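Gentamicin resistance protein (Enterococcus gallinarum, PDB 3TDW) probably confers resistance to gentamicin and related aminoglycosides by phosphorylating the drug at its 2''-hydroxyl, preferring GTP to ATP as phosphate donor. Local coordinates at residues E55-I60 with G86-G91; V271-E276 with I286-E291. The protein carries 1 engineered substitution. All coordinates share one frame; numbering follows the deposited sequence. Where two conformers were deposited one is given.

Contact 1: residues E55-I60 with G86-G91; sequences ELNKEI and GNPFVG. With MG (magnesium ion), chain E.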
loop_
_atom_site.group_PDB
_atom_site.type_symbol
_atom_site.label_atom_id
_atom_site.label_comp_id
_atom_site.label_asym_id
_atom_site.label_seq_id
_atom_site.Cartn_x
_atom_site.Cartn_y
_atom_site.Cartn_z
ATOM N N GLU A 55 12.067 -5.996 -1.108
ATOM C CA GLU A 55 10.610 -6.157 -1.174
ATOM C C GLU A 55 10.229 -7.127 -2.312
ATOM O O GLU A 55 9.367 -7.974 -2.147
ATOM C CB GLU A 55 9.906 -4.803 -1.320
ATOM C CG GLU A 55 10.134 -3.893 -0.099
ATOM C CD GLU A 55 9.484 -2.510 -0.199
ATOM O OE1 GLU A 55 8.661 -2.249 -1.112
ATOM O OE2 GLU A 55 9.789 -1.663 0.664
ATOM N N LEU A 56 10.884 -7.013 -3.458
ATOM C CA LEU A 56 10.601 -7.947 -4.557
ATOM C C LEU A 56 10.931 -9.408 -4.197
ATOM O O LEU A 56 10.205 -10.336 -4.581
ATOM C CB LEU A 56 11.347 -7.517 -5.826
ATOM C CG LEU A 56 11.183 -8.435 -7.034
ATOM C CD1 LEU A 56 9.709 -8.559 -7.440
ATOM C CD2 LEU A 56 12.024 -7.924 -8.205
ATOM N N ASN A 57 12.035 -9.639 -3.482
ATOM C CA ASN A 57 12.377 -11.013 -3.116
ATOM C C ASN A 57 11.280 -11.629 -2.248
ATOM O O ASN A 57 10.957 -12.807 -2.382
ATOM C CB ASN A 57 13.746 -11.098 -2.428
ATOM C CG ASN A 57 14.901 -11.223 -3.430
ATOM O OD1 ASN A 57 15.918 -10.544 -3.295
ATOM N ND2 ASN A 57 14.747 -12.094 -4.431
ATOM N N LYS A 58 10.685 -10.808 -1.382
ATOM C CA LYS A 58 9.532 -11.221 -0.586
ATOM C C LYS A 58 8.340 -11.535 -1.497
ATOM O O LYS A 58 7.691 -12.567 -1.346
ATOM C CB LYS A 58 9.161 -10.112 0.415
ATOM C CG LYS A 58 7.942 -10.406 1.307
ATOM C CD LYS A 58 6.701 -9.660 0.841
ATOM C CE LYS A 58 6.930 -8.157 0.641
ATOM N NZ LYS A 58 7.045 -7.335 1.876
ATOM N N GLU A 59 8.055 -10.656 -2.456
ATOM C CA GLU A 59 6.918 -10.897 -3.354
ATOM C C GLU A 59 7.094 -12.158 -4.186
ATOM O O GLU A 59 6.126 -12.865 -4.463
ATOM C CB GLU A 59 6.653 -9.708 -4.281
ATOM C CG GLU A 59 6.292 -8.399 -3.577
ATOM C CD GLU A 59 6.072 -7.268 -4.568
ATOM O OE1 GLU A 59 7.046 -6.554 -4.901
ATOM O OE2 GLU A 59 4.926 -7.117 -5.032
ATOM N N ILE A 60 8.329 -12.432 -4.596
ATOM C CA ILE A 60 8.607 -13.620 -5.397
ATOM C C ILE A 60 8.206 -14.891 -4.652
ATOM O O ILE A 60 7.705 -15.847 -5.256
ATOM C CB ILE A 60 10.088 -13.657 -5.807
ATOM C CG1 ILE A 60 10.340 -12.609 -6.891
ATOM C CG2 ILE A 60 10.484 -15.055 -6.337
ATOM C CD1 ILE A 60 11.811 -12.409 -7.241
ATOM N N GLY A 86 23.215 -8.652 -8.707
ATOM C CA GLY A 86 22.696 -9.864 -8.095
ATOM C C GLY A 86 21.213 -9.814 -7.737
ATOM O O GLY A 86 20.603 -10.848 -7.443
ATOM N N ASN A 87 20.628 -8.623 -7.773
ATOM C CA ASN A 87 19.216 -8.456 -7.444
ATOM C C ASN A 87 18.291 -8.874 -8.583
ATOM O O ASN A 87 18.673 -8.826 -9.748
ATOM C CB ASN A 87 18.914 -7.004 -7.088
ATOM C CG ASN A 87 19.552 -6.573 -5.787
ATOM O OD1 ASN A 87 19.729 -7.369 -4.862
ATOM N ND2 ASN A 87 19.876 -5.298 -5.702
ATOM N N PRO A 88 17.060 -9.277 -8.247
ATOM C CA PRO A 88 16.141 -9.722 -9.302
ATOM C C PRO A 88 15.352 -8.598 -9.983
ATOM O O PRO A 88 15.308 -7.473 -9.496
ATOM C CB PRO A 88 15.181 -10.643 -8.542
ATOM C CG PRO A 88 15.142 -10.070 -7.178
ATOM C CD PRO A 88 16.540 -9.563 -6.899
ATOM N N PHE A 89 14.769 -8.921 -11.136
ATOM C CA PHE A 89 13.673 -8.161 -11.725
ATOM C C PHE A 89 12.681 -9.190 -12.247
ATOM O O PHE A 89 13.035 -10.355 -12.423
ATOM C CB PHE A 89 14.116 -7.184 -12.825
ATOM C CG PHE A 89 14.689 -7.836 -14.063
ATOM C CD1 PHE A 89 16.058 -7.993 -14.202
ATOM C CD2 PHE A 89 13.868 -8.235 -15.102
ATOM C CE1 PHE A 89 16.604 -8.565 -15.341
ATOM C CE2 PHE A 89 14.398 -8.807 -16.252
ATOM C CZ PHE A 89 15.782 -8.985 -16.370
ATOM N N VAL A 90 11.436 -8.784 -12.485
ATOM C CA VAL A 90 10.435 -9.778 -12.891
ATOM C C VAL A 90 9.598 -9.338 -14.074
ATOM O O VAL A 90 9.474 -8.146 -14.337
ATOM C CB VAL A 90 9.472 -10.109 -11.725
ATOM C CG1 VAL A 90 10.242 -10.819 -10.601
ATOM C CG2 VAL A 90 8.807 -8.832 -11.212
ATOM N N GLY A 91 9.034 -10.316 -14.788
ATOM C CA GLY A 91 8.031 -10.060 -15.806
ATOM C C GLY A 91 6.738 -10.803 -15.501
ATOM O O GLY A 91 6.756 -11.966 -15.112
HETATM MG MG MG E . 10.061 -1.448 2.826
HETATM O O HOH W 1 8.472 -2.872 3.174
HETATM O O HOH W 2 8.523 0.162 2.580
HETATM O O HOH W 3 10.212 -0.906 4.971
#
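Leu56 and Ile60, one turn apart, pack against Pro88 and Val90 where the helix corresponding to αC of the protein-kinase fold lies on the five-stranded antiparallel sheet of the N-lobe. The axes of 55-60 and 88-91 are 8.9 Å apart and cross at 50°. Pro88 and Val90, alternate strand residues, face the two aliphatic side chains, while Phe89 turns away to meet Phe46.

With CG anti to the backbone N (chi1 178°), Leu56 reaches straight for the strand and divides its methyls. CD1 meets Val90 CG2 tip to tip at 3.9 Å, and CD2 rests on the backbone, 3.6 Å from Pro88 O. Ile60 uses its longer branch, whose CD1 lies 4.0 Å from both Pro88 CB and Val90 CG1, sliding past the valine. Branching suits Leu56 and Val90, since each presents two methyls to this apolar interface, and Ile60 adds reach. Asn57 runs across the proline ring at about a right angle, ND2 3.4 Å from Pro88 CG; a partly exposed place suits its amide.

Glu55 makes no contact with the strand segment and binds magnesium through OE2 at 2.2 Å, with three waters and Gln51 as further ligands. Glu59 forms a salt bridge to GDP-binding Arg45, probably the counterpart of the kinase Lys-Glu pair. No hydrogen bond joins the segments: apolar packing holds them while the helix's carboxylates serve the nucleotide and metal site.

Contact 2: residues V271-E276 with I286-E291; sequences VSYLLE and ISEGLE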
loop_
_atom_site.group_PDB
_atom_site.type_symbol
_atom_site.label_atom_id
_atom_site.label_comp_id
_atom_site.label_asym_id
_atom_site.label_seq_id
_atom_site.Cartn_x
_atom_site.Cartn_y
_atom_site.Cartn_z
ATOM N N VAL A 271 3.102 11.513 8.962
ATOM C CA VAL A 271 4.279 12.062 9.621
ATOM C C VAL A 271 5.511 11.214 9.286
ATOM O O VAL A 271 6.616 11.745 9.135
ATOM C CB VAL A 271 4.052 12.297 11.153
ATOM C CG1 VAL A 271 4.149 11.001 11.914
ATOM C CG2 VAL A 271 5.046 13.328 11.695
ATOM N N SER A 272 5.311 9.910 9.096
ATOM C CA SER A 272 6.405 9.031 8.685
ATOM C C SER A 272 6.943 9.449 7.311
ATOM O O SER A 272 8.161 9.415 7.065
ATOM C CB SER A 272 5.946 7.564 8.653
ATOM O OG SER A 272 5.773 7.041 9.959
ATOM N N TYR A 273 6.026 9.843 6.430
ATOM C CA TYR A 273 6.352 10.287 5.079
ATOM C C TYR A 273 7.178 11.570 5.126
ATOM O O TYR A 273 8.178 11.716 4.420
ATOM C CB TYR A 273 5.053 10.530 4.306
ATOM C CG TYR A 273 5.241 11.029 2.890
ATOM C CD1 TYR A 273 5.611 10.160 1.875
ATOM C CD2 TYR A 273 5.037 12.355 2.567
ATOM C CE1 TYR A 273 5.769 10.600 0.569
ATOM C CE2 TYR A 273 5.206 12.816 1.260
ATOM C CZ TYR A 273 5.567 11.926 0.268
ATOM O OH TYR A 273 5.737 12.364 -1.026
ATOM N N LEU A 274 6.749 12.506 5.958
ATOM C CA LEU A 274 7.466 13.768 6.129
ATOM C C LEU A 274 8.869 13.509 6.679
ATOM O O LEU A 274 9.855 14.078 6.204
ATOM C CB LEU A 274 6.683 14.681 7.079
ATOM C CG LEU A 274 6.793 16.210 6.975
ATOM C CD1 LEU A 274 6.460 16.882 8.324
ATOM C CD2 LEU A 274 8.128 16.681 6.430
ATOM N N LEU A 275 8.954 12.626 7.669
ATOM C CA LEU A 275 10.227 12.321 8.319
ATOM C C LEU A 275 11.233 11.746 7.326
ATOM O O LEU A 275 12.426 12.084 7.349
ATOM C CB LEU A 275 9.999 11.354 9.486
ATOM C CG LEU A 275 11.246 10.830 10.197
ATOM C CD1 LEU A 275 12.012 11.974 10.869
ATOM C CD2 LEU A 275 10.857 9.770 11.211
ATOM N N GLU A 276 10.743 10.873 6.447
ATOM C CA GLU A 276 11.593 10.267 5.436
ATOM C C GLU A 276 12.081 11.321 4.451
ATOM O O GLU A 276 13.252 11.330 4.091
ATOM C CB GLU A 276 10.868 9.135 4.705
ATOM C CG GLU A 276 11.735 8.470 3.621
ATOM C CD GLU A 276 11.156 7.165 3.096
ATOM O OE1 GLU A 276 10.067 6.752 3.556
ATOM O OE2 GLU A 276 11.806 6.549 2.222
ATOM N N ILE A 286 9.573 17.396 1.429
ATOM C CA ILE A 286 9.295 18.017 2.723
ATOM C C ILE A 286 8.097 18.953 2.615
ATOM O O ILE A 286 7.221 18.956 3.478
ATOM C CB ILE A 286 10.529 18.774 3.274
ATOM C CG1 ILE A 286 11.619 17.792 3.694
ATOM C CG2 ILE A 286 10.156 19.634 4.473
ATOM C CD1 ILE A 286 13.024 18.400 3.733
ATOM N N SER A 287 8.046 19.745 1.548
ATOM C CA SER A 287 6.924 20.664 1.367
ATOM C C SER A 287 5.623 19.894 1.257
ATOM O O SER A 287 4.609 20.296 1.821
ATOM C CB SER A 287 7.118 21.546 0.131
ATOM O OG SER A 287 8.200 22.440 0.321
ATOM N N GLU A 288 5.653 18.790 0.515
ATOM C CA GLU A 288 4.477 17.954 0.371
ATOM C C GLU A 288 4.072 17.375 1.727
ATOM O O GLU A 288 2.888 17.366 2.078
ATOM C CB GLU A 288 4.729 16.824 -0.632
ATOM C CG GLU A 288 3.501 15.979 -0.914
ATOM C CD GLU A 288 3.808 14.741 -1.740
ATOM O OE1 GLU A 288 2.864 13.981 -2.050
ATOM O OE2 GLU A 288 4.992 14.527 -2.079
ATOM N N GLY A 289 5.051 16.886 2.481
ATOM C CA GLY A 289 4.764 16.291 3.777
ATOM C C GLY A 289 4.127 17.284 4.741
ATOM O O GLY A 289 3.202 16.948 5.496
ATOM N N LEU A 290 4.617 18.517 4.721
ATOM C CA LEU A 290 4.046 19.540 5.591
ATOM C C LEU A 290 2.603 19.851 5.194
ATOM O O LEU A 290 1.734 20.029 6.056
ATOM C CB LEU A 290 4.916 20.798 5.582
ATOM C CG LEU A 290 6.252 20.608 6.312
ATOM C CD1 LEU A 290 7.229 21.716 5.955
ATOM C CD2 LEU A 290 6.031 20.553 7.822
ATOM N N GLU A 291 2.331 19.907 3.896
ATOM C CA GLU A 291 0.957 20.142 3.462
ATOM C C GLU A 291 0.043 19.000 3.922
ATOM O O GLU A 291 -1.073 19.228 4.401
ATOM C CB GLU A 291 0.867 20.328 1.944
ATOM C CG GLU A 291 -0.545 20.646 1.457
ATOM C CD GLU A 291 -0.627 20.856 -0.046
ATOM O OE1 GLU A 291 0.430 20.947 -0.702
ATOM O OE2 GLU A 291 -1.757 20.928 -0.571
#
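Tyr273 and Glu288 supply the polar part of this helix-helix contact. The phenol OH donates to Glu288 OE2 in a short hydrogen bond of 2.5 Å. OE2 sits at the ring edge, in the plane of the aromatic group, but the carboxylate stands nearly perpendicular to the ring and is met from above, 58° out of its own plane. Glu288 is well suited to this reach: its first torsion is trans (chi1 -175°) and the chain stays extended beyond CG, carrying the acid out from its own helix and across to the phenol, at a solvent-exposed position. A charged acceptor would be expected to strengthen such a bond.

The segments belong to helices 255-279 and 283-299, which a tight turn joins into an antiparallel α-hairpin near the C-terminal end of the C-lobe; their axes approach to 8.4 Å at 159°. Gly289 makes this closeness possible. Having no side chain, it brings its CA within 4.4 Å of Leu274 CA, and Leu274 CG settles 3.6 Å from Gly289 C. The edge of the Tyr273 ring flanks the same glycine, CD2 lying 4.1 Å from Gly289 CA.

Apolar contacts fan out from the branched end of Leu274. CD1 touches Leu290 CD2 at 3.7 Å, whereas CD2 approaches Ile286 O at 3.8 Å and also meets Ile286 CG2, the two side chains crossing at about a right angle. Beyond the hairpin, Leu274 also meets Val160 of helix 145-160, and the Tyr273 ring touches Trp285 and Phe31, the latter flanked in sequence by GDP-binding Gly30 and Arg32.

In the fold
Contact 1 closes before contact 2 opens along the chain, and the two share no helix or strand. Their centres are 28 Å apart, with nearest atoms about 9 Å from one another and no touch between them. Contact 1 lies in the N-lobe, joining helix 50-66 to the five-stranded sheet; contact 2 lies in the all-helical part of the C-lobe. The nucleotide site is their common neighbour: the side chain of Leu56 comes within about 8 Å of the bound GDP and that of Tyr273 within about 11 Å. They thus represent packing in the two lobes of a kinase-like fold, between which the nucleotide and its metals are held.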